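Local coordinates for protein winged BEAN albumin 1 (Psophocarpus tetragonolobus, PDB 1WBA) that serves as a 2S seed storage albumin and belongs to the leguminous Kunitz-type protease inhibitor family, at residues R70-F82 against Q113-N125. Numbering follows the deposited sequence.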
ATOM      1  N   ARG A  70     -14.135  -0.458  14.721  1.00 11.11           N
ATOM      2  CA  ARG A  70     -13.188   0.322  15.502  1.00 10.04           C
ATOM      3  C   ARG A  70     -11.756   0.001  15.080  1.00  9.10           C
ATOM      4  O   ARG A  70     -10.941   0.902  14.944  1.00  8.04           O
ATOM      5  CB  ARG A  70     -13.379   0.035  16.989  1.00 13.81           C
ATOM      6  N   ASN A  71     -11.487  -1.268  14.786  1.00  7.48           N
ATOM      7  CA  ASN A  71     -10.157  -1.704  14.400  1.00  8.59           C
ATOM      8  C   ASN A  71     -10.086  -2.340  13.022  1.00  9.04           C
ATOM      9  O   ASN A  71     -11.086  -2.839  12.493  1.00 10.99           O
ATOM     10  CB  ASN A  71      -9.612  -2.678  15.437  1.00  8.69           C
ATOM     11  CG  ASN A  71      -9.597  -2.084  16.826  1.00 10.04           C
ATOM     12  OD1 ASN A  71     -10.442  -2.418  17.641  1.00 14.39           O
ATOM     13  ND2 ASN A  71      -8.679  -1.169  17.086  1.00  7.41           N
ATOM     14  N   ILE A  72      -8.881  -2.339  12.465  1.00  7.66           N
ATOM     15  CA  ILE A  72      -8.625  -2.915  11.150  1.00  7.33           C
ATOM     16  C   ILE A  72      -8.388  -4.389  11.370  1.00  5.80           C
ATOM     17  O   ILE A  72      -7.612  -4.765  12.247  1.00  7.15           O
ATOM     18  CB  ILE A  72      -7.364  -2.289  10.472  1.00  9.04           C
ATOM     19  CG1 ILE A  72      -7.556  -0.774  10.257  1.00  9.01           C
ATOM     20  CG2 ILE A  72      -7.054  -3.008   9.144  1.00  6.44           C
ATOM     21  CD1 ILE A  72      -8.697  -0.410   9.320  1.00  9.80           C
ATOM     22  N   LEU A  73      -9.088  -5.223  10.604  1.00  5.35           N
ATOM     23  CA  LEU A  73      -8.954  -6.663  10.723  1.00  7.42           C
ATOM     24  C   LEU A  73      -8.319  -7.203   9.459  1.00  6.66           C
ATOM     25  O   LEU A  73      -8.363  -6.549   8.421  1.00  5.04           O
ATOM     26  CB  LEU A  73     -10.326  -7.327  10.909  1.00  7.88           C
ATOM     27  CG  LEU A  73     -11.237  -6.874  12.056  1.00 10.78           C
ATOM     28  CD1 LEU A  73     -12.486  -7.736  12.039  1.00 12.83           C
ATOM     29  CD2 LEU A  73     -10.528  -6.980  13.399  1.00 10.56           C
ATOM     30  N   GLU A  74      -7.744  -8.399   9.557  1.00  6.41           N
ATOM     31  CA  GLU A  74      -7.132  -9.040   8.409  1.00  5.74           C
ATOM     32  C   GLU A  74      -8.238  -9.398   7.449  1.00  5.83           C
ATOM     33  O   GLU A  74      -9.361  -9.698   7.863  1.00  6.32           O
ATOM     34  CB  GLU A  74      -6.376 -10.283   8.829  1.00  6.14           C
ATOM     35  CG  GLU A  74      -5.133  -9.990   9.613  1.00  5.52           C
ATOM     36  CD  GLU A  74      -4.387 -11.258   9.997  1.00 10.43           C
ATOM     37  OE1 GLU A  74      -4.422 -12.234   9.216  1.00 11.51           O
ATOM     38  OE2 GLU A  74      -3.772 -11.273  11.081  1.00 13.22           O
ATOM     39  N   ASN A  75      -7.935  -9.281   6.162  1.00  5.10           N
ATOM     40  CA  ASN A  75      -8.872  -9.574   5.076  1.00  5.48           C
ATOM     41  C   ASN A  75     -10.052  -8.620   4.909  1.00  6.61           C
ATOM     42  O   ASN A  75     -10.956  -8.886   4.120  1.00 10.87           O
ATOM     43  CB  ASN A  75      -9.366 -11.018   5.166  1.00  7.72           C
ATOM     44  CG  ASN A  75      -8.233 -11.995   5.188  1.00  9.31           C
ATOM     45  OD1 ASN A  75      -7.999 -12.681   6.180  1.00 14.87           O
ATOM     46  ND2 ASN A  75      -7.467 -12.012   4.130  1.00  4.94           N
ATOM     47  N   MET A  76     -10.035  -7.517   5.647  1.00  5.93           N
ATOM     48  CA  MET A  76     -11.068  -6.489   5.586  1.00  6.77           C
ATOM     49  C   MET A  76     -10.693  -5.540   4.447  1.00  5.93           C
ATOM     50  O   MET A  76      -9.513  -5.202   4.313  1.00  7.34           O
ATOM     51  CB  MET A  76     -11.068  -5.730   6.915  1.00  9.73           C
ATOM     52  CG  MET A  76     -11.845  -4.388   6.933  1.00 14.87           C
ATOM     53  SD  MET A  76     -11.803  -3.583   8.515  1.00 15.16           S
ATOM     54  CE  MET A  76     -12.880  -4.565   9.435  1.00 16.32           C
ATOM     55  N   ARG A  77     -11.655  -5.192   3.589  1.00  4.83           N
ATOM     56  CA  ARG A  77     -11.385  -4.288   2.472  1.00  5.79           C
ATOM     57  C   ARG A  77     -11.074  -2.882   2.950  1.00  5.48           C
ATOM     58  O   ARG A  77     -11.848  -2.297   3.724  1.00  5.68           O
ATOM     59  CB  ARG A  77     -12.540  -4.297   1.468  1.00  6.33           C
ATOM     60  CG  ARG A  77     -12.784  -5.683   0.876  1.00  8.47           C
ATOM     61  CD  ARG A  77     -13.952  -5.672  -0.098  1.00 10.98           C
ATOM     62  NE  ARG A  77     -13.619  -5.089  -1.399  1.00 12.40           N
ATOM     63  CZ  ARG A  77     -12.998  -5.760  -2.359  1.00 11.22           C
ATOM     64  NH1 ARG A  77     -12.638  -7.012  -2.148  1.00 14.14           N
ATOM     65  NH2 ARG A  77     -12.813  -5.218  -3.552  1.00 12.97           N
ATOM     66  N   LEU A  78      -9.969  -2.328   2.440  1.00  5.31           N
ATOM     67  CA  LEU A  78      -9.474  -1.019   2.845  1.00  4.45           C
ATOM     68  C   LEU A  78      -9.205  -0.043   1.738  1.00  5.94           C
ATOM     69  O   LEU A  78      -8.955  -0.423   0.592  1.00  6.13           O
ATOM     70  CB  LEU A  78      -8.129  -1.185   3.559  1.00  5.16           C
ATOM     71  CG  LEU A  78      -8.020  -2.307   4.580  1.00  5.97           C
ATOM     72  CD1 LEU A  78      -6.556  -2.516   4.889  1.00  9.41           C
ATOM     73  CD2 LEU A  78      -8.840  -1.969   5.831  1.00  5.61           C
ATOM     74  N   LYS A  79      -9.156   1.218   2.141  1.00  6.26           N
ATOM     75  CA  LYS A  79      -8.812   2.332   1.283  1.00  7.86           C
ATOM     76  C   LYS A  79      -7.574   2.886   1.991  1.00  8.13           C
ATOM     77  O   LYS A  79      -7.557   2.997   3.226  1.00  8.09           O
ATOM     78  CB  LYS A  79      -9.934   3.370   1.256  1.00 13.49           C
ATOM     79  CG  LYS A  79      -9.573   4.636   0.486  1.00 23.09           C
ATOM     80  CD  LYS A  79     -10.817   5.431   0.080  1.00 31.92           C
ATOM     81  CE  LYS A  79     -11.477   4.851  -1.191  1.00 37.17           C
ATOM     82  NZ  LYS A  79     -12.014   3.448  -1.063  1.00 41.21           N
ATOM     83  N   ILE A  80      -6.513   3.162   1.230  1.00  6.49           N
ATOM     84  CA  ILE A  80      -5.276   3.683   1.804  1.00  4.27           C
ATOM     85  C   ILE A  80      -4.960   5.004   1.141  1.00  5.14           C
ATOM     86  O   ILE A  80      -5.057   5.121  -0.070  1.00  5.47           O
ATOM     87  CB  ILE A  80      -4.100   2.688   1.603  1.00  5.78           C
ATOM     88  CG1 ILE A  80      -4.407   1.369   2.332  1.00  7.28           C
ATOM     89  CG2 ILE A  80      -2.803   3.272   2.149  1.00  3.74           C
ATOM     90  CD1 ILE A  80      -3.368   0.277   2.161  1.00  7.36           C
ATOM     91  N   ASN A  81      -4.636   6.014   1.932  1.00  5.29           N
ATOM     92  CA  ASN A  81      -4.299   7.308   1.357  1.00  8.85           C
ATOM     93  C   ASN A  81      -3.164   7.979   2.110  1.00  8.33           C
ATOM     94  O   ASN A  81      -2.971   7.728   3.300  1.00  9.83           O
ATOM     95  CB  ASN A  81      -5.532   8.218   1.286  1.00 11.04           C
ATOM     96  CG  ASN A  81      -5.994   8.717   2.657  1.00 14.13           C
ATOM     97  OD1 ASN A  81      -5.449   9.681   3.190  1.00 18.45           O
ATOM     98  ND2 ASN A  81      -7.022   8.088   3.211  1.00 14.65           N
ATOM     99  N   PHE A  82      -2.363   8.785   1.416  1.00  9.09           N
ATOM    100  CA  PHE A  82      -1.263   9.482   2.082  1.00  8.43           C
ATOM    101  C   PHE A  82      -1.838  10.514   3.052  1.00  8.76           C
ATOM    102  O   PHE A  82      -2.783  11.228   2.733  1.00  8.99           O
ATOM    103  CB  PHE A  82      -0.316  10.107   1.058  1.00  7.27           C
ATOM    104  CG  PHE A  82       0.506   9.096   0.328  1.00  6.23           C
ATOM    105  CD1 PHE A  82       1.557   8.461   0.967  1.00  6.61           C
ATOM    106  CD2 PHE A  82       0.196   8.741  -0.987  1.00  5.12           C
ATOM    107  CE1 PHE A  82       2.305   7.473   0.321  1.00  5.57           C
ATOM    108  CE2 PHE A  82       0.934   7.754  -1.649  1.00  4.67           C
ATOM    109  CZ  PHE A  82       1.991   7.116  -0.995  1.00  4.82           C
ATOM    110  N   GLN A 113      -7.298   2.524 -14.281  1.00 12.87           N
ATOM    111  CA  GLN A 113      -7.283   2.060 -12.893  1.00 11.80           C
ATOM    112  C   GLN A 113      -8.168   0.837 -12.730  1.00 11.59           C
ATOM    113  O   GLN A 113      -9.218   0.722 -13.371  1.00 14.00           O
ATOM    114  CB  GLN A 113      -7.755   3.160 -11.944  1.00 12.67           C
ATOM    115  CG  GLN A 113      -6.731   4.239 -11.705  1.00 17.63           C
ATOM    116  CD  GLN A 113      -7.248   5.392 -10.860  1.00 19.87           C
ATOM    117  OE1 GLN A 113      -6.720   6.489 -10.933  1.00 22.59           O
ATOM    118  NE2 GLN A 113      -8.259   5.139 -10.035  1.00 21.74           N
ATOM    119  N   VAL A 114      -7.741  -0.064 -11.861  1.00  9.35           N
ATOM    120  CA  VAL A 114      -8.458  -1.293 -11.569  1.00  8.48           C
ATOM    121  C   VAL A 114      -9.303  -1.092 -10.310  1.00  9.07           C
ATOM    122  O   VAL A 114      -8.777  -0.690  -9.272  1.00 10.80           O
ATOM    123  CB  VAL A 114      -7.454  -2.429 -11.315  1.00 11.18           C
ATOM    124  CG1 VAL A 114      -8.194  -3.763 -11.061  1.00  9.18           C
ATOM    125  CG2 VAL A 114      -6.489  -2.532 -12.494  1.00 12.92           C
ATOM    126  N   LYS A 115     -10.607  -1.346 -10.399  1.00  8.03           N
ATOM    127  CA  LYS A 115     -11.475  -1.191  -9.242  1.00  8.04           C
ATOM    128  C   LYS A 115     -11.218  -2.342  -8.273  1.00  6.91           C
ATOM    129  O   LYS A 115     -11.142  -3.494  -8.679  1.00  7.38           O
ATOM    130  CB  LYS A 115     -12.929  -1.190  -9.679  1.00 10.01           C
ATOM    131  CG  LYS A 115     -13.343   0.086 -10.370  1.00 14.42           C
ATOM    132  N   GLY A 116     -11.075  -2.022  -6.995  1.00  8.04           N
ATOM    133  CA  GLY A 116     -10.821  -3.045  -6.006  1.00  5.39           C
ATOM    134  C   GLY A 116     -10.397  -2.378  -4.728  1.00  7.29           C
ATOM    135  O   GLY A 116     -10.394  -1.146  -4.640  1.00  8.61           O
ATOM    136  N   ALA A 117      -9.986  -3.176  -3.755  1.00  6.55           N
ATOM    137  CA  ALA A 117      -9.575  -2.659  -2.456  1.00  7.46           C
ATOM    138  C   ALA A 117      -8.355  -3.415  -2.000  1.00  6.70           C
ATOM    139  O   ALA A 117      -8.044  -4.469  -2.541  1.00  7.38           O
ATOM    140  CB  ALA A 117     -10.710  -2.839  -1.421  1.00  5.05           C
ATOM    141  N   PHE A 118      -7.683  -2.876  -0.990  1.00  6.37           N
ATOM    142  CA  PHE A 118      -6.494  -3.492  -0.427  1.00  5.38           C
ATOM    143  C   PHE A 118      -6.899  -4.260   0.810  1.00  5.06           C
ATOM    144  O   PHE A 118      -7.915  -3.935   1.404  1.00  5.30           O
ATOM    145  CB  PHE A 118      -5.491  -2.405  -0.022  1.00  6.52           C
ATOM    146  CG  PHE A 118      -4.920  -1.653  -1.184  1.00  6.60           C
ATOM    147  CD1 PHE A 118      -3.860  -2.178  -1.904  1.00  7.12           C
ATOM    148  CD2 PHE A 118      -5.473  -0.446  -1.589  1.00  6.24           C
ATOM    149  CE1 PHE A 118      -3.353  -1.510  -3.024  1.00  7.95           C
ATOM    150  CE2 PHE A 118      -4.977   0.225  -2.700  1.00  8.34           C
ATOM    151  CZ  PHE A 118      -3.913  -0.312  -3.422  1.00  6.90           C
ATOM    152  N   THR A 119      -6.171  -5.329   1.143  1.00  5.81           N
ATOM    153  CA  THR A 119      -6.433  -6.085   2.388  1.00  6.29           C
ATOM    154  C   THR A 119      -5.082  -6.396   3.035  1.00  7.04           C
ATOM    155  O   THR A 119      -4.026  -6.271   2.395  1.00  6.56           O
ATOM    156  CB  THR A 119      -7.226  -7.418   2.185  1.00  3.32           C
ATOM    157  OG1 THR A 119      -6.454  -8.342   1.422  1.00  7.22           O
ATOM    158  CG2 THR A 119      -8.535  -7.180   1.488  1.00  6.18           C
ATOM    159  N   ILE A 120      -5.111  -6.806   4.294  1.00  4.86           N
ATOM    160  CA  ILE A 120      -3.891  -7.122   5.028  1.00  3.18           C
ATOM    161  C   ILE A 120      -3.993  -8.535   5.580  1.00  5.64           C
ATOM    162  O   ILE A 120      -5.070  -8.941   6.035  1.00  6.69           O
ATOM    163  CB  ILE A 120      -3.724  -6.176   6.255  1.00  3.35           C
ATOM    164  CG1 ILE A 120      -3.560  -4.720   5.806  1.00  5.10           C
ATOM    165  CG2 ILE A 120      -2.555  -6.626   7.106  1.00  3.97           C
ATOM    166  CD1 ILE A 120      -3.730  -3.685   6.915  1.00  4.55           C
ATOM    167  N   GLN A 121      -2.893  -9.282   5.521  1.00  4.19           N
ATOM    168  CA  GLN A 121      -2.822 -10.638   6.066  1.00  5.44           C
ATOM    169  C   GLN A 121      -1.472 -10.769   6.744  1.00  5.82           C
ATOM    170  O   GLN A 121      -0.571  -9.989   6.449  1.00  4.68           O
ATOM    171  CB  GLN A 121      -2.878 -11.683   4.968  1.00  5.51           C
ATOM    172  CG  GLN A 121      -4.237 -11.979   4.450  1.00  5.71           C
ATOM    173  CD  GLN A 121      -4.249 -13.217   3.600  1.00  6.65           C
ATOM    174  OE1 GLN A 121      -3.215 -13.844   3.366  1.00 10.09           O
ATOM    175  NE2 GLN A 121      -5.406 -13.563   3.099  1.00  6.94           N
ATOM    176  N   LYS A 122      -1.328 -11.723   7.664  1.00  7.31           N
ATOM    177  CA  LYS A 122      -0.049 -11.953   8.333  1.00  9.72           C
ATOM    178  C   LYS A 122       0.977 -12.190   7.241  1.00 10.56           C
ATOM    179  O   LYS A 122       0.709 -12.936   6.299  1.00 11.33           O
ATOM    180  CB  LYS A 122      -0.108 -13.195   9.211  1.00 13.65           C
ATOM    181  CG  LYS A 122      -0.866 -12.983  10.475  1.00 18.91           C
ATOM    182  CD  LYS A 122      -0.900 -14.244  11.314  1.00 17.69           C
ATOM    183  CE  LYS A 122      -1.885 -14.073  12.469  1.00 21.18           C
ATOM    184  NZ  LYS A 122      -3.314 -13.974  12.001  1.00 19.09           N
ATOM    185  N   GLY A 123       2.145 -11.575   7.378  1.00 10.64           N
ATOM    186  CA  GLY A 123       3.179 -11.691   6.367  1.00 14.52           C
ATOM    187  C   GLY A 123       4.247 -12.734   6.617  1.00 18.06           C
ATOM    188  O   GLY A 123       4.875 -13.199   5.663  1.00 19.30           O
ATOM    189  N   SER A 124       4.499 -13.070   7.880  1.00 17.77           N
ATOM    190  CA  SER A 124       5.505 -14.077   8.214  1.00 20.75           C
ATOM    191  C   SER A 124       5.251 -14.649   9.594  1.00 22.56           C
ATOM    192  O   SER A 124       4.281 -14.296  10.271  1.00 21.75           O
ATOM    193  CB  SER A 124       6.932 -13.498   8.145  1.00 17.99           C
ATOM    194  OG  SER A 124       7.233 -12.650   9.243  1.00 16.23           O
ATOM    195  N   ASN A 125       6.135 -15.541  10.007  1.00 26.21           N
ATOM    196  CA  ASN A 125       5.996 -16.147  11.316  1.00 32.12           C
ATOM    197  C   ASN A 125       6.375 -15.124  12.391  1.00 30.88           C
ATOM    198  O   ASN A 125       5.946 -15.228  13.545  1.00 34.79           O
ATOM    199  CB  ASN A 125       6.816 -17.445  11.403  1.00 38.61           C
ATOM    200  CG  ASN A 125       6.179 -18.587  10.607  1.00 45.03           C
ATOM    201  OD1 ASN A 125       4.979 -18.560  10.317  1.00 47.67           O
ATOM    202  ND2 ASN A 125       6.980 -19.584  10.237  1.00 50.45           N
TER
HETATM  203  O   HOH W   1      -7.345  -5.808   5.751  1.00  6.42           O
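Leu78 and Phe118 form a single antiparallel bridge, a hydrogen-bonded pair: Leu78 N reaches Phe118 O at 2.8 Å, and Phe118 N returns a longer, straighter bond to Leu78 O. Farther along, Asn75 N donates to Ile120 O at 2.9 Å, from within a type II turn, Leu73 to Met76, where Asn75 tolerates the positive phi (69°). Between these bonds a water links Ile120 N-H to two turn carbonyls, Leu73 O and Met76 O. Strands 78-82 and 116-122 of this Kunitz-family beta-trefoil cross at 91°, so the ladder between them is limited to the Leu78-Phe118 bridge. Branched aliphatics suit the buried side, their methyls having no polar group to satisfy: Ile120 CD1 meets Leu78 CD1 at 3.7 Å, the side chains crossing near a right angle, and Ile72 CG2 at 4.1 Å. Ala117 is small enough for its CB to lie over one face of the Arg77 guanidinium, which Glu62 and the carbonyl of Cys135 hold. Glu74, extended beyond CG (chi2 -179°), carries OE2 to Lys122 NZ, a 2.9 Å salt bridge on the carboxylate's syn side, 19° out of its plane, while OE1 takes a weak bond from Lys122 N. An alanine in place of Glu74 is likely to deprive the Lys122 ammonium of one carboxylate partner, Asp3 being another, and its backbone N-H of a weak acceptor.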